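Local atomic coordinates of AGR_L_2016p (Agrobacterium tumefaciens, PDB entry 2GVH), a protein that probably hydrolyses acyl-CoA thioesters to coenzyme A and the free carboxylic acid, with two hotdog-fold thioesterase units in one chain. Residues T29-I34 with M55-F60. Numbering follows the deposited sequence.
Sequences TRLIDI and MDRVAF
Leu31 CD1 stands obliquely to the flat guanidinium group of Arg57 and meets the side chain on its aliphatic part, 4.2 Å from Arg57 CD. The contact belongs to a hotdog fold, in which a long helix, here 49-67, lies against a curved antiparallel sheet; strand 29-35 is an outermost strand of that five-stranded sheet within this chain. Locally the strand and helix axes approach to 8.5 Å and run roughly antiparallel, at 148°. Arg57 leaves the helix extended, with CG anti to the backbone N (chi1 -155°), then bends at chi3 (-60°), and the Leu31 side chain crosses it at about a right angle. Beyond this apolar touch, NH1 forms a salt bridge with Glu164 of strand 160-165, whose side chain Leu31 also touches. The charged end of Arg57 is thus tied to an outermost strand of the chain's second five-stranded sheet. Arg30 is backbone hydrogen-bonded to Val163, so strand 29-35 joins strand 160-165 and the sheets of the two hotdog units meet edge to edge.

Val58 carries most of the helix side of this contact. Its CB lies 4.1 Å from Leu31 CB, and Leu31 CD1 lies 4.2 Å from the same Val58 CB. Phe93, from neighbouring strand 89-100, packs on Val58 as well, continuing the apolar layer between helix and sheet. Two residues before Leu31 on the same face of the strand, Thr29 also points its CB toward the helix, and the Thr29 and Val58 side chains run alongside each other, pointing opposite ways. With CG2 anti to the backbone N, Val58 reaches the strand backbone as well as the methyl group of Thr29: its CG2 is in van der Waals contact 3.4 Å from Thr29 O and lies 4.0 Å from Thr29 CG2.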
loop_
_atom_site.group_PDB
_atom_site.type_symbol
_atom_site.label_atom_id
_atom_site.label_comp_id
_atom_site.label_asym_id
_atom_site.label_seq_id
_atom_site.Cartn_x
_atom_site.Cartn_y
_atom_site.Cartn_z
ATOM N N THR B 29 11.202 13.072 -17.386
ATOM C CA THR B 29 10.041 12.557 -16.673
ATOM C C THR B 29 10.156 12.885 -15.190
ATOM O O THR B 29 11.180 12.621 -14.559
ATOM C CB THR B 29 9.949 11.045 -16.825
ATOM O OG1 THR B 29 9.902 10.705 -18.207
ATOM C CG2 THR B 29 8.712 10.509 -16.139
ATOM N N ARG B 30 9.097 13.432 -14.621
ATOM C CA ARG B 30 9.125 13.824 -13.222
ATOM C C ARG B 30 8.091 13.077 -12.417
ATOM O O ARG B 30 6.982 12.905 -12.879
ATOM C CB ARG B 30 8.950 15.339 -13.101
ATOM C CG ARG B 30 9.658 16.038 -14.269
ATOM C CD ARG B 30 9.297 17.510 -14.424
ATOM N NE ARG B 30 10.382 18.306 -13.880
ATOM C CZ ARG B 30 11.368 18.793 -14.608
ATOM N NH1 ARG B 30 11.379 18.590 -15.918
ATOM N NH2 ARG B 30 12.332 19.484 -14.036
ATOM N N LEU B 31 8.471 12.633 -11.226
ATOM C CA LEU B 31 7.592 11.919 -10.295
ATOM C C LEU B 31 7.739 12.585 -8.931
ATOM O O LEU B 31 8.850 12.772 -8.461
ATOM C CB LEU B 31 8.052 10.474 -10.161
ATOM C CG LEU B 31 7.235 9.442 -9.393
ATOM C CD1 LEU B 31 7.449 8.080 -10.039
ATOM C CD2 LEU B 31 7.575 9.380 -7.884
ATOM N N ILE B 32 6.637 12.914 -8.283
ATOM C CA ILE B 32 6.688 13.759 -7.131
ATOM C C ILE B 32 5.999 13.097 -5.963
ATOM O O ILE B 32 4.883 12.618 -6.101
ATOM C CB ILE B 32 6.085 15.159 -7.412
ATOM C CG1 ILE B 32 7.056 15.947 -8.271
ATOM C CG2 ILE B 32 5.968 15.899 -6.140
ATOM C CD1 ILE B 32 6.571 17.259 -8.819
ATOM N N ASP B 33 6.679 13.049 -4.825
ATOM C CA ASP B 33 6.088 12.539 -3.606
ATOM C C ASP B 33 6.171 13.554 -2.474
ATOM O O ASP B 33 7.134 14.272 -2.348
ATOM C CB ASP B 33 6.779 11.263 -3.191
ATOM C CG ASP B 33 5.963 10.462 -2.162
ATOM O OD1 ASP B 33 4.749 10.765 -1.947
ATOM O OD2 ASP B 33 6.540 9.525 -1.552
ATOM N N ILE B 34 5.150 13.619 -1.651
ATOM C CA ILE B 34 5.155 14.523 -0.500
ATOM C C ILE B 34 5.492 13.806 0.775
ATOM O O ILE B 34 4.899 12.792 1.051
ATOM C CB ILE B 34 3.802 15.132 -0.293
ATOM C CG1 ILE B 34 3.408 15.902 -1.521
ATOM C CG2 ILE B 34 3.814 16.071 0.926
ATOM C CD1 ILE B 34 1.986 15.694 -1.816
HETATM N N MSE B 55 13.452 6.508 -7.263
HETATM C CA MSE B 55 14.434 6.819 -8.293
HETATM C C MSE B 55 14.407 5.762 -9.401
HETATM O O MSE B 55 14.461 6.086 -10.580
HETATM C CB MSE B 55 15.815 6.928 -7.698
HETATM C CG MSE B 55 15.970 8.071 -6.709
HETATM SE SE MSE B 55 17.780 8.169 -5.890
HETATM C CE MSE B 55 18.667 9.009 -7.357
ATOM N N ASP B 56 14.300 4.489 -9.035
ATOM C CA ASP B 56 14.259 3.484 -10.057
ATOM C C ASP B 56 12.939 3.562 -10.803
ATOM O O ASP B 56 12.920 3.453 -12.029
ATOM C CB ASP B 56 14.571 2.115 -9.473
ATOM C CG ASP B 56 14.202 0.972 -10.396
ATOM O OD1 ASP B 56 15.047 0.566 -11.218
ATOM O OD2 ASP B 56 13.059 0.456 -10.255
ATOM N N ARG B 57 11.823 3.755 -10.068
ATOM C CA ARG B 57 10.513 3.830 -10.781
ATOM C C ARG B 57 10.516 4.891 -11.907
ATOM O O ARG B 57 10.107 4.618 -13.043
ATOM C CB ARG B 57 9.353 4.038 -9.832
ATOM C CG ARG B 57 7.987 3.530 -10.371
ATOM C CD ARG B 57 6.805 4.001 -9.497
ATOM N NE ARG B 57 6.968 3.496 -8.161
ATOM C CZ ARG B 57 6.528 4.087 -7.058
ATOM N NH1 ARG B 57 5.872 5.238 -7.096
ATOM N NH2 ARG B 57 6.759 3.510 -5.891
ATOM N N VAL B 58 11.016 6.084 -11.630
ATOM C CA VAL B 58 10.930 7.123 -12.642
ATOM C C VAL B 58 11.948 6.868 -13.756
ATOM O O VAL B 58 11.767 7.289 -14.905
ATOM C CB VAL B 58 11.074 8.519 -12.021
ATOM C CG1 VAL B 58 12.333 8.603 -11.123
ATOM C CG2 VAL B 58 11.040 9.595 -13.081
ATOM N N ALA B 59 13.012 6.158 -13.416
ATOM C CA ALA B 59 13.955 5.703 -14.403
ATOM C C ALA B 59 13.268 4.774 -15.374
ATOM O O ALA B 59 13.351 4.961 -16.602
ATOM C CB ALA B 59 15.078 5.015 -13.750
ATOM N N PHE B 60 12.594 3.783 -14.803
ATOM C CA PHE B 60 11.814 2.812 -15.527
ATOM C C PHE B 60 10.845 3.469 -16.521
ATOM O O PHE B 60 10.918 3.207 -17.759
ATOM C CB PHE B 60 11.085 1.891 -14.548
ATOM C CG PHE B 60 10.058 1.017 -15.190
ATOM C CD1 PHE B 60 10.421 -0.160 -15.816
ATOM C CD2 PHE B 60 8.722 1.370 -15.171
ATOM C CE1 PHE B 60 9.473 -0.977 -16.416
ATOM C CE2 PHE B 60 7.762 0.557 -15.776
ATOM C CZ PHE B 60 8.138 -0.618 -16.386
#